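Local structure of putative fumarylacetoacetate hydrolase family protein (Yersinia pestis, 3S52) at residues A[44-49]-A[176-181]; A[112-117]-A[122-127]; A[150-153]-A[159-162]; A[206-211]-A[215-220]. The protein is a putative member of the fumarylacetoacetate hydrolase family, a mixed alpha/beta protein that assembles as a pair of subunits. All coordinates share one frame; numbering follows the deposited sequence.

In the fold
Contact 1 closes a long loop of chain, joining strand 45-50 of the mixed sheet to helix 171-181; contacts 2 and 3 are nested inside that loop, and contact 4 follows it. Contacts 1 and 2 have centres about 17 Å apart, touch through K49 and K125, and both reach the second subunit, so they mark the dimer side of the chain. Contacts 3 and 4, with centres about 10 Å apart, are two hairpins of one four-stranded antiparallel sheet, where strands 149-154 and 206-211 run as neighbours. Their centres lie 24 to 28 Å from those of contacts 1 and 2, and neither contact's segments are touched by the second subunit.

Contact 1. Residues A[44-49]-A[176-181]; sequences PVLFIK and SYMSRF
The nearest CA pairs are P44-Y177 at 8.0 Å and L46-M178 at 7.5 Å, so no backbone hydrogen bond joins strand 45-50 to helix 171-181 here and the contact is made mainly by side chains. CD of P44 lies over one face of the Y177 ring, toward its rim: it stands 4.0 Å from the Y177 ring centroid, 21° off the normal, a CH-pi contact. Next to it, CG of P44 touches CD2 of Y177 at 3.5 Å. With its CG anti to the backbone N (chi1 178°), Y177 reaches out from the helix to meet the proline. L46 uses both branches. CD1 sits 3.8 Å from CE2 of Y177, while CD2 packs 3.8 Å from CG of the selenomethionine M178 and also meets its CE. The two oxygens, OH of Y177 and O of P44, both bond to NZ of K123 of the second subunit. The F181 ring stacks on F67 of that subunit. The chemistry is therefore apolar within the chain, and the same proline-tyrosine pair that closes it offers two oxygens to a single lysine across the dimer interface.

Contact 2. Residues A[112-117]-A[122-127]; sequences AGFKKA and EKAKAF. With SO4 (sulfate ion), chain E.
This is a buried packing contact between two helices close in sequence, the end of helix 108-117 and the short helix 122-125, joined by a short connection of four residues on the dimer side of the fold. One ring carries it. F114, with CG anti to its carbonyl carbon (chi1 -62°), points across to the second helix, and its CE2 meets CB of A124 at 3.8 Å. The backbone N of A124 lies 3.6 Å from CE2 of F114 at the ring edge, near the ring plane; the A124 backbone also bonds to L107. K123 passes F114 at about a right angle, its CB 3.8 Å and its CE 3.9 Å from CZ of the ring. A bend at chi3 (-93°) turns the lysine chain, whose end leads to the second subunit. K125 leaves helix 122-125 on another side: its NZ donates to O2 of the sulfate at 3.2 Å and also pairs with D104 and E73 and bonds to T106. The sulfate, probably from the crystallisation liquor, is further bound by S27 N and H32 NE2. Chemically, then, the contact is greasy at its centre and charged at its margins: F114 packs against A124 and the alkyl part of K123, while the K125 ammonium group, apart from that packing, is shared among D104, E73, T106 and the anion.

Contact 3. Residues A[150-153]-A[159-162]; sequences LSLT and RQQG
L152 and Q160 form the close-packed half of this antiparallel pairing, whose short strand axes approach to 4.5 Å. Backbone bonds are short here: L152 N reaches Q160 O at 2.7 Å, and farther along, L150 and G162 bond to each other in both directions, G162 N to L150 O at 2.8 Å. At the other end O of L152 is gripped twice. R159 N approaches nearly along the C=O axis at 2.8 Å, whereas Q160 N comes in the carbonyl plane on a lone pair, from a longer 3.3 Å. The side chains of L150, L152 and Q160 share the inner face, against strand 70-80. Q160, extended beyond CG (chi2 -175°), sets OE1 4.0 Å from CD2 of L152; that oxygen accepts from I74 N and H72 ND1, and NE2 donates to T194, so the buried amide is pinned at both ends. The opposite face is looser. S151 and Q161 form a non-hydrogen-bonded pair, where CB of S151 stays 4.3 Å from CG of Q161 and Q161 is exposed. R159 touches O of L152 with its CB, then bends away to give NH2 to P200 O. Two residues, R159 and Q160, facing the single L152 make a classic beta bulge, here in the hairpin of strands 149-154 and 157-163 at one margin of the four-stranded sheet within this chain.

Contact 4. Residues A[206-211]-A[215-220]; sequences MLKIML and TVNTRI. With SO4 (sulfate ion), chain F.
Four backbone hydrogen bonds knit M206-L211 to T215-I220, two in each hydrogen-bonded pair: L207 N reaches T218 O at 2.8 Å and I209 N reaches V216 O at 2.8 Å, each answered by the return bond. The short strand axes are antiparallel at 164°. Among polar side chains, K208 and N217 lie side by side on the outer face, and NZ of K208 donates to OD1 of N217 at 2.7 Å, in the plane of that carbonyl. Bends at chi3 and chi4 (-48° and -53°) curl the lysine back to reach it. A water also donates to OD1 of N217 at 2.7 Å and to L207 O. On the face of L207 and I209, CB of I209 meets CG2 of V216 at 3.6 Å; beyond the strand end, CG1 of I220 reaches CD1 of L207 at 3.8 Å. At the hairpin's turn end, T215 N donates to O4 of a sulfate at 3.2 Å, an ion probably from the crystallisation liquor that K214 and W10 also bind. Strand 206-211 lies between strands 149-154 and 214-219, the latter outermost within the chain; L207, I209 and L211 also pack on strand 96-107.

Contact 1. Residues A[44-49]-A[176-181]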
loop_
_atom_site.group_PDB
_atom_site.type_symbol
_atom_site.label_atom_id
_atom_site.label_comp_id
_atom_site.label_asym_id
_atom_site.label_seq_id
_atom_site.Cartn_x
_atom_site.Cartn_y
_atom_site.Cartn_z
ATOM N N PRO A 44 -1.649 16.760 -3.047
ATOM C CA PRO A 44 -1.577 15.583 -3.904
ATOM C C PRO A 44 -2.354 14.422 -3.317
ATOM O O PRO A 44 -2.283 14.153 -2.118
ATOM C CB PRO A 44 -0.090 15.261 -3.927
ATOM C CG PRO A 44 0.575 16.612 -3.761
ATOM C CD PRO A 44 -0.352 17.463 -2.946
ATOM N N VAL A 45 -3.094 13.745 -4.183
ATOM C CA VAL A 45 -3.796 12.516 -3.834
ATOM C C VAL A 45 -2.810 11.355 -3.894
ATOM O O VAL A 45 -2.219 11.090 -4.934
ATOM C CB VAL A 45 -4.927 12.283 -4.826
ATOM C CG1 VAL A 45 -5.614 10.967 -4.548
ATOM C CG2 VAL A 45 -5.912 13.454 -4.748
ATOM N N LEU A 46 -2.612 10.684 -2.766
ATOM C CA LEU A 46 -1.567 9.664 -2.659
ATOM C C LEU A 46 -2.156 8.290 -2.389
ATOM O O LEU A 46 -3.043 8.145 -1.554
ATOM C CB LEU A 46 -0.597 10.014 -1.525
ATOM C CG LEU A 46 0.206 11.306 -1.706
ATOM C CD1 LEU A 46 1.338 11.354 -0.703
ATOM C CD2 LEU A 46 0.788 11.340 -3.126
ATOM N N PHE A 47 -1.664 7.278 -3.094
ATOM C CA PHE A 47 -1.978 5.901 -2.737
ATOM C C PHE A 47 -0.750 5.071 -3.039
ATOM O O PHE A 47 0.224 5.591 -3.591
ATOM C CB PHE A 47 -3.210 5.395 -3.492
ATOM C CG PHE A 47 -3.053 5.407 -4.996
ATOM C CD1 PHE A 47 -3.336 6.547 -5.729
ATOM C CD2 PHE A 47 -2.645 4.265 -5.671
ATOM C CE1 PHE A 47 -3.194 6.557 -7.111
ATOM C CE2 PHE A 47 -2.494 4.261 -7.057
ATOM C CZ PHE A 47 -2.763 5.403 -7.776
ATOM N N ILE A 48 -0.786 3.788 -2.700
ATOM C CA ILE A 48 0.428 2.971 -2.759
ATOM C C ILE A 48 0.106 1.610 -3.359
ATOM O O ILE A 48 -0.984 1.096 -3.138
ATOM C CB ILE A 48 1.026 2.767 -1.342
ATOM C CG1 ILE A 48 1.432 4.112 -0.729
ATOM C CG2 ILE A 48 2.238 1.791 -1.373
ATOM C CD1 ILE A 48 2.022 4.016 0.691
ATOM N N LYS A 49 1.046 1.042 -4.118
ATOM C CA LYS A 49 0.933 -0.327 -4.592
ATOM C C LYS A 49 2.040 -1.153 -3.937
ATOM O O LYS A 49 3.146 -0.652 -3.710
ATOM C CB LYS A 49 1.105 -0.410 -6.107
ATOM C CG LYS A 49 0.172 0.458 -6.955
ATOM C CD LYS A 49 0.424 0.154 -8.446
ATOM C CE LYS A 49 -0.393 1.022 -9.388
ATOM N NZ LYS A 49 -1.731 0.433 -9.729
ATOM N N SER A 176 8.913 15.201 -2.494
ATOM C CA SER A 176 9.152 15.829 -1.211
ATOM C C SER A 176 7.907 15.664 -0.350
ATOM O O SER A 176 7.973 15.207 0.792
ATOM C CB SER A 176 9.498 17.308 -1.403
ATOM O OG SER A 176 9.678 17.947 -0.159
ATOM N N TYR A 177 6.763 16.018 -0.915
ATOM C CA TYR A 177 5.492 15.865 -0.217
ATOM C C TYR A 177 5.234 14.426 0.268
ATOM O O TYR A 177 4.932 14.213 1.456
ATOM C CB TYR A 177 4.339 16.370 -1.091
ATOM C CG TYR A 177 2.982 16.205 -0.449
ATOM C CD1 TYR A 177 2.595 16.991 0.636
ATOM C CD2 TYR A 177 2.096 15.248 -0.910
ATOM C CE1 TYR A 177 1.343 16.828 1.236
ATOM C CE2 TYR A 177 0.842 15.081 -0.328
ATOM C CZ TYR A 177 0.471 15.869 0.741
ATOM O OH TYR A 177 -0.779 15.678 1.309
HETATM N N MSE A 178 5.364 13.448 -0.628
HETATM C CA MSE A 178 5.160 12.033 -0.269
HETATM C C MSE A 178 6.014 11.626 0.931
HETATM O O MSE A 178 5.578 10.883 1.804
HETATM C CB MSE A 178 5.500 11.100 -1.440
HETATM C CG MSE A 178 4.594 11.223 -2.646
HETATM SE SE MSE A 178 5.372 10.283 -4.210
HETATM C CE MSE A 178 3.751 10.304 -5.369
ATOM N N SER A 179 7.243 12.106 0.965
ATOM C CA SER A 179 8.177 11.709 2.025
ATOM C C SER A 179 7.769 12.268 3.394
ATOM O O SER A 179 8.352 11.883 4.397
ATOM C CB SER A 179 9.603 12.167 1.695
ATOM O OG SER A 179 9.765 13.564 1.952
ATOM N N ARG A 180 6.791 13.177 3.445
ATOM C CA ARG A 180 6.302 13.667 4.736
ATOM C C ARG A 180 5.485 12.581 5.412
ATOM O O ARG A 180 5.409 12.515 6.627
ATOM C CB ARG A 180 5.427 14.909 4.578
ATOM C CG ARG A 180 6.161 16.174 4.129
ATOM C CD ARG A 180 5.175 17.351 4.057
ATOM N NE ARG A 180 4.520 17.564 5.347
ATOM C CZ ARG A 180 3.337 18.146 5.506
ATOM N NH1 ARG A 180 2.651 18.578 4.453
ATOM N NH2 ARG A 180 2.837 18.287 6.726
ATOM N N PHE A 181 4.872 11.731 4.599
ATOM C CA PHE A 181 4.019 10.638 5.072
ATOM C C PHE A 181 4.771 9.315 5.105
ATOM O O PHE A 181 4.678 8.570 6.082
ATOM C CB PHE A 181 2.722 10.520 4.251
ATOM C CG PHE A 181 1.789 11.679 4.448
ATOM C CD1 PHE A 181 0.794 11.631 5.428
ATOM C CD2 PHE A 181 1.924 12.831 3.683
ATOM C CE1 PHE A 181 -0.065 12.700 5.620
ATOM C CE2 PHE A 181 1.076 13.903 3.863
ATOM C CZ PHE A 181 0.075 13.844 4.838
#

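Contact 2. Residues A[112-117]-A[122-127]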
loop_
_atom_site.group_PDB
_atom_site.type_symbol
_atom_site.label_atom_id
_atom_site.label_comp_id
_atom_site.label_asym_id
_atom_site.label_seq_id
_atom_site.Cartn_x
_atom_site.Cartn_y
_atom_site.Cartn_z
ATOM N N ALA A 112 -14.590 3.469 -8.979
ATOM C CA ALA A 112 -15.721 4.397 -8.932
ATOM C C ALA A 112 -16.636 4.105 -7.738
ATOM O O ALA A 112 -17.111 5.020 -7.073
ATOM C CB ALA A 112 -16.487 4.371 -10.220
ATOM N N GLY A 113 -16.872 2.833 -7.451
ATOM C CA GLY A 113 -17.677 2.477 -6.291
ATOM C C GLY A 113 -17.012 2.875 -4.977
ATOM O O GLY A 113 -17.670 3.392 -4.075
ATOM N N PHE A 114 -15.705 2.624 -4.864
ATOM C CA PHE A 114 -14.939 3.005 -3.676
ATOM C C PHE A 114 -15.036 4.510 -3.408
ATOM O O PHE A 114 -15.250 4.926 -2.267
ATOM C CB PHE A 114 -13.461 2.532 -3.775
ATOM C CG PHE A 114 -13.322 1.041 -3.860
ATOM C CD1 PHE A 114 -14.295 0.225 -3.306
ATOM C CD2 PHE A 114 -12.266 0.453 -4.539
ATOM C CE1 PHE A 114 -14.201 -1.149 -3.391
ATOM C CE2 PHE A 114 -12.168 -0.926 -4.634
ATOM C CZ PHE A 114 -13.142 -1.727 -4.059
ATOM N N LYS A 115 -14.896 5.318 -4.460
ATOM C CA LYS A 115 -15.002 6.777 -4.334
ATOM C C LYS A 115 -16.359 7.215 -3.787
ATOM O O LYS A 115 -16.434 8.043 -2.880
ATOM C CB LYS A 115 -14.752 7.481 -5.674
ATOM C CG LYS A 115 -13.321 7.425 -6.189
ATOM C CD LYS A 115 -13.199 8.314 -7.423
ATOM C CE LYS A 115 -11.920 8.050 -8.185
ATOM N NZ LYS A 115 -11.899 8.816 -9.468
ATOM N N LYS A 116 -17.434 6.661 -4.336
ATOM C CA LYS A 116 -18.767 7.038 -3.889
ATOM C C LYS A 116 -19.054 6.583 -2.459
ATOM O O LYS A 116 -19.848 7.201 -1.753
ATOM C CB LYS A 116 -19.822 6.501 -4.851
ATOM C CG LYS A 116 -19.679 7.046 -6.254
ATOM C CD LYS A 116 -20.788 6.542 -7.152
ATOM C CE LYS A 116 -20.551 6.942 -8.594
ATOM N NZ LYS A 116 -21.802 6.821 -9.392
ATOM N N ALA A 117 -18.400 5.511 -2.028
ATOM C CA ALA A 117 -18.641 4.959 -0.693
ATOM C C ALA A 117 -17.628 5.480 0.321
ATOM O O ALA A 117 -17.708 5.160 1.501
ATOM C CB ALA A 117 -18.582 3.429 -0.734
ATOM N N GLU A 122 -7.398 0.157 -2.462
ATOM C CA GLU A 122 -6.449 -0.948 -2.673
ATOM C C GLU A 122 -6.945 -2.066 -3.589
ATOM O O GLU A 122 -6.190 -2.586 -4.414
ATOM C CB GLU A 122 -5.999 -1.561 -1.338
ATOM C CG GLU A 122 -4.833 -0.818 -0.672
ATOM C CD GLU A 122 -5.288 0.370 0.168
ATOM O OE1 GLU A 122 -6.431 0.859 -0.034
ATOM O OE2 GLU A 122 -4.505 0.792 1.048
ATOM N N LYS A 123 -8.197 -2.475 -3.426
ATOM C CA LYS A 123 -8.692 -3.553 -4.268
ATOM C C LYS A 123 -8.681 -3.148 -5.737
ATOM O O LYS A 123 -8.505 -4.000 -6.612
ATOM C CB LYS A 123 -10.099 -4.025 -3.845
ATOM C CG LYS A 123 -10.153 -4.771 -2.518
ATOM C CD LYS A 123 -11.531 -5.446 -2.287
ATOM C CE LYS A 123 -12.478 -4.570 -1.511
ATOM N NZ LYS A 123 -13.727 -5.315 -1.148
ATOM N N ALA A 124 -8.932 -1.866 -6.012
ATOM C CA ALA A 124 -8.926 -1.363 -7.392
ATOM C C ALA A 124 -7.545 -1.001 -7.945
ATOM O O ALA A 124 -7.345 -0.976 -9.169
ATOM C CB ALA A 124 -9.862 -0.173 -7.539
ATOM N N LYS A 125 -6.664 -0.555 -7.065
ATOM C CA LYS A 125 -5.327 -0.113 -7.478
ATOM C C LYS A 125 -4.117 -0.986 -7.140
ATOM O O LYS A 125 -3.035 -0.823 -7.726
ATOM C CB LYS A 125 -5.096 1.281 -6.883
ATOM C CG LYS A 125 -6.009 2.343 -7.460
ATOM C CD LYS A 125 -5.396 2.859 -8.748
ATOM C CE LYS A 125 -6.051 4.128 -9.239
ATOM N NZ LYS A 125 -5.379 4.539 -10.520
ATOM N N ALA A 126 -4.284 -1.852 -6.144
ATOM C CA ALA A 126 -3.164 -2.611 -5.565
ATOM C C ALA A 126 -3.112 -4.088 -5.917
ATOM O O ALA A 126 -2.243 -4.811 -5.419
ATOM C CB ALA A 126 -3.099 -2.419 -4.050
ATOM N N PHE A 127 -4.052 -4.547 -6.740
ATOM C CA PHE A 127 -4.206 -5.972 -7.001
ATOM C C PHE A 127 -2.959 -6.535 -7.700
ATOM O O PHE A 127 -2.152 -5.780 -8.259
ATOM C CB PHE A 127 -5.466 -6.235 -7.845
ATOM C CG PHE A 127 -5.455 -5.538 -9.180
ATOM C CD1 PHE A 127 -4.929 -6.163 -10.303
ATOM C CD2 PHE A 127 -5.962 -4.249 -9.305
ATOM C CE1 PHE A 127 -4.909 -5.503 -11.539
ATOM C CE2 PHE A 127 -5.937 -3.582 -10.524
ATOM C CZ PHE A 127 -5.414 -4.205 -11.643
HETATM S S SO4 E . -6.784 8.617 -10.735
HETATM O O1 SO4 E . -7.446 8.055 -11.913
HETATM O O2 SO4 E . -5.875 7.634 -10.175
HETATM O O3 SO4 E . -6.017 9.813 -11.093
HETATM O O4 SO4 E . -7.826 8.954 -9.751
#

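Contact 3. Residues A[150-153]-A[159-162]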
loop_
_atom_site.group_PDB
_atom_site.type_symbol
_atom_site.label_atom_id
_atom_site.label_comp_id
_atom_site.label_asym_id
_atom_site.label_seq_id
_atom_site.Cartn_x
_atom_site.Cartn_y
_atom_site.Cartn_z
ATOM N N LEU A 150 5.273 10.684 -23.077
ATOM C CA LEU A 150 4.738 9.357 -22.815
ATOM C C LEU A 150 3.675 9.068 -23.859
ATOM O O LEU A 150 2.812 9.902 -24.105
ATOM C CB LEU A 150 4.038 9.339 -21.453
ATOM C CG LEU A 150 4.786 9.724 -20.189
ATOM C CD1 LEU A 150 3.803 10.109 -19.100
ATOM C CD2 LEU A 150 5.653 8.569 -19.750
ATOM N N SER A 151 3.705 7.879 -24.445
ATOM C CA SER A 151 2.685 7.522 -25.411
ATOM C C SER A 151 2.328 6.057 -25.274
ATOM O O SER A 151 3.176 5.216 -24.977
ATOM C CB SER A 151 3.135 7.841 -26.834
ATOM O OG SER A 151 4.277 7.086 -27.171
ATOM N N LEU A 152 1.052 5.759 -25.460
ATOM C CA LEU A 152 0.589 4.391 -25.372
ATOM C C LEU A 152 -0.245 4.182 -26.594
ATOM O O LEU A 152 -1.175 4.939 -26.830
ATOM C CB LEU A 152 -0.281 4.186 -24.135
ATOM C CG LEU A 152 -1.001 2.837 -24.068
ATOM C CD1 LEU A 152 0.031 1.700 -24.055
ATOM C CD2 LEU A 152 -1.899 2.756 -22.845
ATOM N N THR A 153 0.126 3.178 -27.379
ATOM C CA THR A 153 -0.594 2.793 -28.580
ATOM C C THR A 153 -1.152 1.401 -28.317
ATOM O O THR A 153 -0.433 0.521 -27.855
ATOM C CB THR A 153 0.359 2.740 -29.795
ATOM O OG1 THR A 153 0.853 4.057 -30.071
ATOM C CG2 THR A 153 -0.340 2.228 -31.014
ATOM N N ARG A 159 -3.664 5.886 -27.806
ATOM C CA ARG A 159 -4.623 5.917 -26.700
ATOM C C ARG A 159 -4.299 7.045 -25.721
ATOM O O ARG A 159 -5.184 7.798 -25.301
ATOM C CB ARG A 159 -4.714 4.551 -26.021
ATOM C CG ARG A 159 -5.270 3.496 -26.980
ATOM C CD ARG A 159 -6.771 3.639 -27.110
ATOM N NE ARG A 159 -7.378 3.206 -25.861
ATOM C CZ ARG A 159 -7.837 1.977 -25.633
ATOM N NH1 ARG A 159 -7.798 1.052 -26.597
ATOM N NH2 ARG A 159 -8.347 1.683 -24.440
ATOM N N GLN A 160 -3.058 7.071 -25.257
ATOM C CA GLN A 160 -2.571 8.215 -24.498
ATOM C C GLN A 160 -1.297 8.768 -25.125
ATOM O O GLN A 160 -0.460 8.009 -25.623
ATOM C CB GLN A 160 -2.333 7.825 -23.045
ATOM C CG GLN A 160 -3.534 7.166 -22.379
ATOM C CD GLN A 160 -3.285 6.910 -20.914
ATOM O OE1 GLN A 160 -2.991 5.787 -20.510
ATOM N NE2 GLN A 160 -3.386 7.958 -20.107
ATOM N N GLN A 161 -1.200 10.092 -25.192
ATOM C CA GLN A 161 0.045 10.751 -25.582
ATOM C C GLN A 161 0.157 12.035 -24.784
ATOM O O GLN A 161 -0.665 12.932 -24.957
ATOM C CB GLN A 161 0.034 11.044 -27.099
ATOM C CG GLN A 161 1.335 11.671 -27.643
ATOM C CD GLN A 161 1.382 11.730 -29.173
ATOM O OE1 GLN A 161 1.111 10.736 -29.851
ATOM N NE2 GLN A 161 1.722 12.900 -29.720
ATOM N N GLY A 162 1.194 12.165 -23.963
ATOM C CA GLY A 162 1.270 13.306 -23.078
ATOM C C GLY A 162 2.698 13.678 -22.751
ATOM O O GLY A 162 3.636 13.085 -23.274
#

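Contact 4. Residues A[206-211]-A[215-220]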
loop_
_atom_site.group_PDB
_atom_site.type_symbol
_atom_site.label_atom_id
_atom_site.label_comp_id
_atom_site.label_asym_id
_atom_site.label_seq_id
_atom_site.Cartn_x
_atom_site.Cartn_y
_atom_site.Cartn_z
HETATM N N MSE A 206 -2.523 -5.584 -28.218
HETATM C CA MSE A 206 -1.096 -5.346 -28.355
HETATM C C MSE A 206 -0.792 -3.926 -27.913
HETATM O O MSE A 206 -1.447 -2.974 -28.343
HETATM C CB MSE A 206 -0.677 -5.497 -29.809
HETATM C CG MSE A 206 -0.438 -6.923 -30.257
HETATM SE SE MSE A 206 -0.052 -6.945 -32.167
HETATM C CE MSE A 206 1.163 -5.427 -32.278
ATOM N N LEU A 207 0.215 -3.782 -27.065
ATOM C CA LEU A 207 0.577 -2.481 -26.550
ATOM C C LEU A 207 1.934 -2.060 -27.074
ATOM O O LEU A 207 2.877 -2.849 -27.068
ATOM C CB LEU A 207 0.626 -2.523 -25.029
ATOM C CG LEU A 207 -0.672 -2.290 -24.263
ATOM C CD1 LEU A 207 -1.756 -3.240 -24.740
ATOM C CD2 LEU A 207 -0.419 -2.436 -22.767
ATOM N N LYS A 208 2.035 -0.821 -27.528
ATOM C CA LYS A 208 3.349 -0.234 -27.787
ATOM C C LYS A 208 3.480 0.971 -26.882
ATOM O O LYS A 208 2.639 1.873 -26.921
ATOM C CB LYS A 208 3.504 0.192 -29.246
ATOM C CG LYS A 208 4.794 0.959 -29.498
ATOM C CD LYS A 208 4.883 1.474 -30.922
ATOM C CE LYS A 208 4.545 0.385 -31.919
ATOM N NZ LYS A 208 5.355 -0.846 -31.698
ATOM N N ILE A 209 4.516 0.981 -26.051
ATOM C CA ILE A 209 4.655 2.038 -25.065
ATOM C C ILE A 209 5.936 2.787 -25.328
ATOM O O ILE A 209 6.975 2.181 -25.552
ATOM C CB ILE A 209 4.705 1.493 -23.634
ATOM C CG1 ILE A 209 3.432 0.720 -23.293
ATOM C CG2 ILE A 209 4.918 2.632 -22.635
ATOM C CD1 ILE A 209 3.702 -0.694 -22.854
HETATM N N MSE A 210 5.875 4.108 -25.285
HETATM C CA MSE A 210 7.079 4.886 -25.535
HETATM C C MSE A 210 7.349 5.923 -24.466
HETATM O O MSE A 210 6.428 6.581 -23.973
HETATM C CB MSE A 210 7.030 5.531 -26.902
HETATM C CG MSE A 210 7.532 4.613 -27.997
HETATM SE SE MSE A 210 7.373 5.456 -29.733
HETATM C CE MSE A 210 5.570 4.855 -30.132
ATOM N N LEU A 211 8.620 6.025 -24.097
ATOM C CA LEU A 211 9.072 7.000 -23.112
ATOM C C LEU A 211 10.165 7.760 -23.833
ATOM O O LEU A 211 11.218 7.194 -24.160
ATOM C CB LEU A 211 9.624 6.309 -21.867
ATOM C CG LEU A 211 10.189 7.219 -20.773
ATOM C CD1 LEU A 211 9.109 8.148 -20.230
ATOM C CD2 LEU A 211 10.792 6.389 -19.639
ATOM N N THR A 215 11.193 2.579 -26.807
ATOM C CA THR A 215 9.988 1.767 -26.972
ATOM C C THR A 215 10.001 0.410 -26.255
ATOM O O THR A 215 11.013 -0.286 -26.250
ATOM C CB THR A 215 9.736 1.530 -28.469
ATOM O OG1 THR A 215 9.599 2.795 -29.122
ATOM C CG2 THR A 215 8.480 0.709 -28.690
ATOM N N VAL A 216 8.875 0.047 -25.640
ATOM C CA VAL A 216 8.648 -1.327 -25.190
ATOM C C VAL A 216 7.331 -1.816 -25.773
ATOM O O VAL A 216 6.374 -1.046 -25.905
ATOM C CB VAL A 216 8.564 -1.457 -23.645
ATOM C CG1 VAL A 216 9.945 -1.417 -23.000
ATOM C CG2 VAL A 216 7.670 -0.384 -23.062
ATOM N N ASN A 217 7.283 -3.102 -26.108
ATOM C CA ASN A 217 6.089 -3.723 -26.657
ATOM C C ASN A 217 5.643 -4.918 -25.841
ATOM O O ASN A 217 6.457 -5.670 -25.299
ATOM C CB ASN A 217 6.331 -4.180 -28.087
ATOM C CG ASN A 217 6.762 -3.064 -28.973
ATOM O OD1 ASN A 217 5.936 -2.371 -29.561
ATOM N ND2 ASN A 217 8.071 -2.869 -29.077
ATOM N N THR A 218 4.339 -5.100 -25.755
ATOM C CA THR A 218 3.832 -6.238 -25.026
ATOM C C THR A 218 2.399 -6.538 -25.449
ATOM O O THR A 218 1.849 -5.882 -26.335
ATOM C CB THR A 218 3.971 -6.033 -23.501
ATOM O OG1 THR A 218 3.876 -7.296 -22.831
ATOM C CG2 THR A 218 2.909 -5.059 -22.952
ATOM N N ARG A 219 1.816 -7.551 -24.829
ATOM C CA ARG A 219 0.502 -8.034 -25.198
ATOM C C ARG A 219 -0.246 -8.319 -23.910
ATOM O O ARG A 219 0.370 -8.709 -22.911
ATOM C CB ARG A 219 0.661 -9.317 -26.018
ATOM C CG ARG A 219 -0.590 -9.819 -26.672
ATOM C CD ARG A 219 -0.285 -11.073 -27.485
ATOM N NE ARG A 219 0.781 -10.823 -28.458
ATOM C CZ ARG A 219 0.594 -10.268 -29.653
ATOM N NH1 ARG A 219 -0.624 -9.904 -30.041
ATOM N NH2 ARG A 219 1.630 -10.075 -30.460
ATOM N N ILE A 220 -1.558 -8.109 -23.919
ATOM C CA ILE A 220 -2.393 -8.454 -22.771
ATOM C C ILE A 220 -2.804 -9.921 -22.876
ATOM O O ILE A 220 -3.309 -10.351 -23.917
ATOM C CB ILE A 220 -3.655 -7.571 -22.689
ATOM C CG1 ILE A 220 -3.286 -6.092 -22.752
ATOM C CG2 ILE A 220 -4.428 -7.855 -21.423
ATOM C CD1 ILE A 220 -2.308 -5.669 -21.692
HETATM S S SO4 F . 15.006 1.472 -27.666
HETATM O O1 SO4 F . 14.462 1.681 -29.007
HETATM O O2 SO4 F . 16.130 0.539 -27.717
HETATM O O3 SO4 F . 15.465 2.761 -27.154
HETATM O O4 SO4 F . 13.969 0.904 -26.811
HETATM O O HOH W 1 3.649 -3.679 -30.138
#